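PDB 2GAS: isoflavone reductase from Medicago sativa, which reduces achiral isoflavones to chiral isoflavanones with NADPH, a late step in the biosynthesis of pterocarpan phytoalexins such as medicarpin. Local coordinates for residues 114-117 / 118-121; 136-139 / 140-143. All coordinates share one frame; numbering follows the deposited sequence.

Contact 1 (114-117 / 118-121); sequences GLDV and DRHD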
ATOM      1  N   GLY A 114      -1.772   2.528  -1.857  1.00 16.12           N
ATOM      2  CA  GLY A 114      -2.033   3.760  -1.143  1.00 16.98           C
ATOM      3  C   GLY A 114      -3.408   4.250  -1.545  1.00 16.52           C
ATOM      4  O   GLY A 114      -4.313   3.453  -1.787  1.00 17.02           O
ATOM      5  N   LEU A 115      -3.579   5.561  -1.617  1.00 16.71           N
ATOM      6  CA  LEU A 115      -4.872   6.109  -2.011  1.00 15.63           C
ATOM      7  C   LEU A 115      -5.064   5.899  -3.509  1.00 15.42           C
ATOM      8  O   LEU A 115      -4.157   5.437  -4.201  1.00 15.90           O
ATOM      9  CB  LEU A 115      -4.940   7.609  -1.692  1.00 17.38           C
ATOM     10  CG  LEU A 115      -4.240   8.576  -2.657  1.00 20.35           C
ATOM     11  CD1 LEU A 115      -4.497  10.002  -2.211  1.00 22.00           C
ATOM     12  CD2 LEU A 115      -2.748   8.291  -2.699  1.00 22.44           C
ATOM     13  N   ASP A 116      -6.250   6.218  -4.013  1.00 15.42           N
ATOM     14  CA  ASP A 116      -6.501   6.104  -5.446  1.00 16.77           C
ATOM     15  C   ASP A 116      -5.912   7.393  -6.034  1.00 17.60           C
ATOM     16  O   ASP A 116      -6.485   8.470  -5.867  1.00 18.14           O
ATOM     17  CB  ASP A 116      -8.006   6.030  -5.728  1.00 17.10           C
ATOM     18  CG  ASP A 116      -8.305   5.868  -7.201  1.00 16.90           C
ATOM     19  OD1 ASP A 116      -7.375   6.072  -8.005  1.00 17.05           O
ATOM     20  OD2 ASP A 116      -9.457   5.544  -7.559  1.00 17.54           O
ATOM     21  N   VAL A 117      -4.773   7.282  -6.718  1.00 17.62           N
ATOM     22  CA  VAL A 117      -4.114   8.466  -7.267  1.00 17.83           C
ATOM     23  C   VAL A 117      -4.867   9.210  -8.362  1.00 18.94           C
ATOM     24  O   VAL A 117      -4.435  10.283  -8.792  1.00 18.55           O
ATOM     25  CB  VAL A 117      -2.675   8.143  -7.750  1.00 15.17           C
ATOM     26  CG1 VAL A 117      -1.833   7.683  -6.574  1.00 15.89           C
ATOM     27  CG2 VAL A 117      -2.701   7.078  -8.841  1.00 16.55           C
ATOM     28  N   ASP A 118      -5.985   8.657  -8.816  1.00 18.22           N
ATOM     29  CA  ASP A 118      -6.789   9.345  -9.825  1.00 18.24           C
ATOM     30  C   ASP A 118      -7.921  10.077  -9.110  1.00 19.96           C
ATOM     31  O   ASP A 118      -8.774  10.702  -9.742  1.00 19.23           O
ATOM     32  CB  ASP A 118      -7.349   8.354 -10.846  1.00 18.66           C
ATOM     33  CG  ASP A 118      -6.336   7.993 -11.921  1.00 19.44           C
ATOM     34  OD1 ASP A 118      -6.429   6.880 -12.475  1.00 20.53           O
ATOM     35  OD2 ASP A 118      -5.456   8.831 -12.219  1.00 21.20           O
ATOM     36  N   ARG A 119      -7.907   9.995  -7.782  1.00 19.46           N
ATOM     37  CA  ARG A 119      -8.912  10.634  -6.935  1.00 20.22           C
ATOM     38  C   ARG A 119      -8.298  11.340  -5.729  1.00 21.54           C
ATOM     39  O   ARG A 119      -8.426  10.871  -4.591  1.00 21.62           O
ATOM     40  CB  ARG A 119      -9.914   9.603  -6.415  1.00 21.11           C
ATOM     41  CG  ARG A 119     -10.837   9.003  -7.447  1.00 21.05           C
ATOM     42  CD  ARG A 119     -11.843   8.116  -6.731  1.00 21.27           C
ATOM     43  NE  ARG A 119     -12.972   7.741  -7.571  1.00 23.09           N
ATOM     44  CZ  ARG A 119     -13.121   6.552  -8.144  1.00 22.52           C
ATOM     45  NH1 ARG A 119     -12.209   5.609  -7.970  1.00 22.22           N
ATOM     46  NH2 ARG A 119     -14.193   6.305  -8.882  1.00 25.23           N
ATOM     47  N   HIS A 120      -7.636  12.467  -5.958  1.00 21.56           N
ATOM     48  CA  HIS A 120      -7.042  13.196  -4.848  1.00 21.99           C
ATOM     49  C   HIS A 120      -7.043  14.695  -5.107  1.00 22.97           C
ATOM     50  O   HIS A 120      -7.230  15.148  -6.238  1.00 22.13           O
ATOM     51  CB  HIS A 120      -5.603  12.735  -4.599  1.00 23.18           C
ATOM     52  CG  HIS A 120      -4.604  13.350  -5.529  1.00 23.43           C
ATOM     53  ND1 HIS A 120      -4.152  12.713  -6.667  1.00 25.29           N
ATOM     54  CD2 HIS A 120      -3.990  14.556  -5.503  1.00 22.86           C
ATOM     55  CE1 HIS A 120      -3.301  13.502  -7.299  1.00 23.18           C
ATOM     56  NE2 HIS A 120      -3.186  14.625  -6.615  1.00 26.25           N
ATOM     57  N   ASP A 121      -6.826  15.459  -4.044  1.00 23.72           N
ATOM     58  CA  ASP A 121      -6.781  16.917  -4.123  1.00 26.59           C
ATOM     59  C   ASP A 121      -5.611  17.360  -3.251  1.00 25.09           C
ATOM     60  O   ASP A 121      -5.689  18.380  -2.562  1.00 25.58           O
ATOM     61  CB  ASP A 121      -8.080  17.517  -3.576  1.00 31.57           C
ATOM     62  CG  ASP A 121      -9.301  17.107  -4.377  1.00 36.57           C
ATOM     63  OD1 ASP A 121      -9.468  17.614  -5.504  1.00 40.52           O
ATOM     64  OD2 ASP A 121     -10.094  16.275  -3.881  1.00 41.02           O
TER
HETATM   65  O   HOH W   1      -7.849   8.350  -3.125  1.00 19.33           O
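Asp116 sets its CG anti to the backbone N (chi1 -178°), which carries the carboxylate over the turn towards Asp118 and Arg119. Arg119 places its CG beside its own backbone N (chi1 -69°) and runs extended from CG to NE, crossing the Asp116 carboxylate so that CG and CD pass close to OD2. The two oxygens of Asp116 then have separate tasks. OD2 forms a salt bridge with NH1 of Arg119 at 2.8 Å, met nearly along the C-O bond, with the carboxylate and guanidinium planes steeply inclined to each other. OD1 accepts the backbone N of Asp118 at 3.0 Å, and that N-H comes from above the carboxylate plane. OD1 also pairs with Arg137 of helix 126-143, so this buried carboxylate has three partners. The backbone closes the turn with a bond from Arg119 N to Asp116 O, 2.8 Å long. A water accepts from Asp116 N at 2.8 Å and lies 3.0 Å from Arg119 O. ND1 of His120 donates to Val117 O at 3.2 Å, with the oxygen in the ring plane at the edge. CD1 of Leu115 rests against CB of His120 at 3.8 Å, and both residues also touch Phe130 of helix 126-143. Arg119 has a second acidic partner in Asp284. The arrangement is a type I beta turn, Asp116 to Arg119, with its first side chain folded back onto the N-H two residues on, as in an Asx turn. It lies in the loop that follows strand 107-109 of the Rossmann-like sheet, beside Arg137, a probable NADP(+)-binding residue.

Contact 2 (136-139 / 140-143); sequences IRRV and IEAE
The guanidinium of Arg138 has CB of Arg137 over one face, near its border and 3.4 Å from the plane, and the carboxylate of Glu141 at its edge. Two nitrogens hold that carboxylate side-on. NE donates to OE2 of Glu141 at 2.9 Å, and NH2 donates to OE1 of Glu141 at 3.0 Å. Both oxygens lie close to the guanidinium plane, but the carboxylate is turned 39° against it. OE1 is met on its syn side, while OE2 is met from above the carboxylate plane. Bends at chi2 (-61°) and chi3 (89°) fold the Arg138 chain back alongside Glu141, whose own chain is extended beyond CG. Each partner has a further bond: NH2 of Arg138 also reaches Asp118, and OE1 of Glu141 also bonds the hydroxyl of Tyr149. With an alanine here in place of Glu141, NE of Arg138 would probably lose its mate, leaving the guanidinium held mainly through Asp118, and Tyr149 would probably lose its bond to OE1. On the inner side, CG2 of Ile136 meets CD1 of Ile140 at 3.9 Å, the two chains crossing at a slant. They pack on helix 92-102, where Ile136 touches Gln92 and Ile140 touches Ile96. Four i to i+4 backbone bonds hold the helix, among them Ile140 N to Ile136 O at 3.0 Å and Glu143 N to Val139 O at 2.9 Å. The extended chain of Arg137, a probable NADP(+)-binding residue, ends in salt bridges with Glu112, Asp116 and Asp118. This is an amphipathic alpha-helix with an i to i+3 salt bridge, the last turns of helix 126-143, which packs beside the Rossmann-like sheet and also carries Lys133, the probable proton acceptor.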
ATOM      1  N   ILE A 136       2.142   6.477 -14.445  1.00 18.13           N
ATOM      2  CA  ILE A 136       2.425   5.073 -14.698  1.00 18.48           C
ATOM      3  C   ILE A 136       1.137   4.346 -15.084  1.00 18.08           C
ATOM      4  O   ILE A 136       1.147   3.461 -15.941  1.00 17.45           O
ATOM      5  CB  ILE A 136       3.092   4.423 -13.471  1.00 19.18           C
ATOM      6  CG1 ILE A 136       4.533   4.932 -13.376  1.00 21.83           C
ATOM      7  CG2 ILE A 136       3.072   2.904 -13.584  1.00 18.44           C
ATOM      8  CD1 ILE A 136       5.336   4.269 -12.325  1.00 28.40           C
ATOM      9  N   ARG A 137       0.023   4.722 -14.466  1.00 17.12           N
ATOM     10  CA  ARG A 137      -1.252   4.106 -14.818  1.00 15.82           C
ATOM     11  C   ARG A 137      -1.530   4.370 -16.296  1.00 16.24           C
ATOM     12  O   ARG A 137      -1.949   3.475 -17.021  1.00 17.17           O
ATOM     13  CB  ARG A 137      -2.405   4.696 -14.005  1.00 15.36           C
ATOM     14  CG  ARG A 137      -2.398   4.331 -12.548  1.00 15.28           C
ATOM     15  CD  ARG A 137      -3.698   4.787 -11.903  1.00 14.59           C
ATOM     16  NE  ARG A 137      -3.774   4.393 -10.497  1.00 15.23           N
ATOM     17  CZ  ARG A 137      -4.849   4.561  -9.744  1.00 16.29           C
ATOM     18  NH1 ARG A 137      -5.943   5.112 -10.261  1.00 15.88           N
ATOM     19  NH2 ARG A 137      -4.825   4.197  -8.468  1.00 15.82           N
ATOM     20  N   ARG A 138      -1.292   5.603 -16.732  1.00 17.38           N
ATOM     21  CA  ARG A 138      -1.534   5.969 -18.122  1.00 17.64           C
ATOM     22  C   ARG A 138      -0.680   5.147 -19.082  1.00 17.44           C
ATOM     23  O   ARG A 138      -1.147   4.765 -20.156  1.00 16.87           O
ATOM     24  CB  ARG A 138      -1.285   7.468 -18.332  1.00 19.50           C
ATOM     25  CG  ARG A 138      -2.179   8.390 -17.480  1.00 19.49           C
ATOM     26  CD  ARG A 138      -3.668   8.213 -17.770  1.00 20.73           C
ATOM     27  NE  ARG A 138      -4.316   7.184 -16.954  1.00 20.31           N
ATOM     28  CZ  ARG A 138      -4.664   7.346 -15.679  1.00 20.92           C
ATOM     29  NH1 ARG A 138      -4.423   8.494 -15.055  1.00 20.70           N
ATOM     30  NH2 ARG A 138      -5.283   6.364 -15.032  1.00 19.99           N
ATOM     31  N   VAL A 139       0.566   4.867 -18.697  1.00 16.79           N
ATOM     32  CA  VAL A 139       1.450   4.068 -19.545  1.00 16.65           C
ATOM     33  C   VAL A 139       0.892   2.652 -19.654  1.00 18.14           C
ATOM     34  O   VAL A 139       0.799   2.089 -20.743  1.00 18.34           O
ATOM     35  CB  VAL A 139       2.876   3.989 -18.968  1.00 16.58           C
ATOM     36  CG1 VAL A 139       3.729   3.057 -19.824  1.00 17.79           C
ATOM     37  CG2 VAL A 139       3.499   5.377 -18.923  1.00 19.01           C
ATOM     38  N   ILE A 140       0.529   2.083 -18.508  1.00 16.83           N
ATOM     39  CA  ILE A 140      -0.035   0.740 -18.448  1.00 17.09           C
ATOM     40  C   ILE A 140      -1.284   0.627 -19.326  1.00 16.76           C
ATOM     41  O   ILE A 140      -1.435  -0.324 -20.095  1.00 18.29           O
ATOM     42  CB  ILE A 140      -0.406   0.386 -16.990  1.00 15.54           C
ATOM     43  CG1 ILE A 140       0.868   0.252 -16.155  1.00 16.61           C
ATOM     44  CG2 ILE A 140      -1.248  -0.885 -16.952  1.00 17.92           C
ATOM     45  CD1 ILE A 140       0.603   0.125 -14.665  1.00 17.29           C
ATOM     46  N   GLU A 141      -2.177   1.600 -19.208  1.00 16.94           N
ATOM     47  CA  GLU A 141      -3.404   1.596 -19.989  1.00 17.17           C
ATOM     48  C   GLU A 141      -3.130   1.768 -21.479  1.00 17.80           C
ATOM     49  O   GLU A 141      -3.730   1.086 -22.308  1.00 20.46           O
ATOM     50  CB  GLU A 141      -4.334   2.688 -19.469  1.00 18.78           C
ATOM     51  CG  GLU A 141      -4.760   2.419 -18.029  1.00 18.83           C
ATOM     52  CD  GLU A 141      -5.267   3.652 -17.311  1.00 20.14           C
ATOM     53  OE1 GLU A 141      -5.451   3.584 -16.077  1.00 18.83           O
ATOM     54  OE2 GLU A 141      -5.479   4.688 -17.970  1.00 20.46           O
ATOM     55  N   ALA A 142      -2.217   2.668 -21.813  1.00 19.09           N
ATOM     56  CA  ALA A 142      -1.878   2.898 -23.213  1.00 20.42           C
ATOM     57  C   ALA A 142      -1.262   1.643 -23.840  1.00 21.66           C
ATOM     58  O   ALA A 142      -1.567   1.297 -24.986  1.00 23.15           O
ATOM     59  CB  ALA A 142      -0.910   4.078 -23.324  1.00 19.01           C
ATOM     60  N   GLU A 143      -0.407   0.959 -23.083  1.00 21.25           N
ATOM     61  CA  GLU A 143       0.271  -0.247 -23.558  1.00 23.12           C
ATOM     62  C   GLU A 143      -0.616  -1.492 -23.617  1.00 23.71           C
ATOM     63  O   GLU A 143      -0.217  -2.511 -24.178  1.00 24.27           O
ATOM     64  CB  GLU A 143       1.489  -0.544 -22.680  1.00 26.41           C
ATOM     65  CG  GLU A 143       2.609   0.485 -22.776  1.00 30.89           C
ATOM     66  CD  GLU A 143       3.382   0.414 -24.088  1.00 34.45           C
ATOM     67  OE1 GLU A 143       4.373   1.162 -24.234  1.00 36.40           O
ATOM     68  OE2 GLU A 143       3.003  -0.383 -24.972  1.00 35.54           O
TER

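How the contacts relate
Contact 1 is a turn in the loop after strand 107-109; contact 2 is two helical turns near the end of helix 126-143. Both are partly buried. Contact 1 lies nearer the middle of the protein, its centre about 12 Å from the centre of the chain against about 19 Å for contact 2. Contact 1 buries its central carboxylate, and its bonds mix side chain with backbone. Contact 2 splits into a buried apolar side and an outer side with a charge pair. The loop supplies acids and the helix arginines, so salt bridges from Asp116 and Asp118 to Arg137 and Arg138 tie the two elements together. CG2 of Val117 also packs on NE of Arg137.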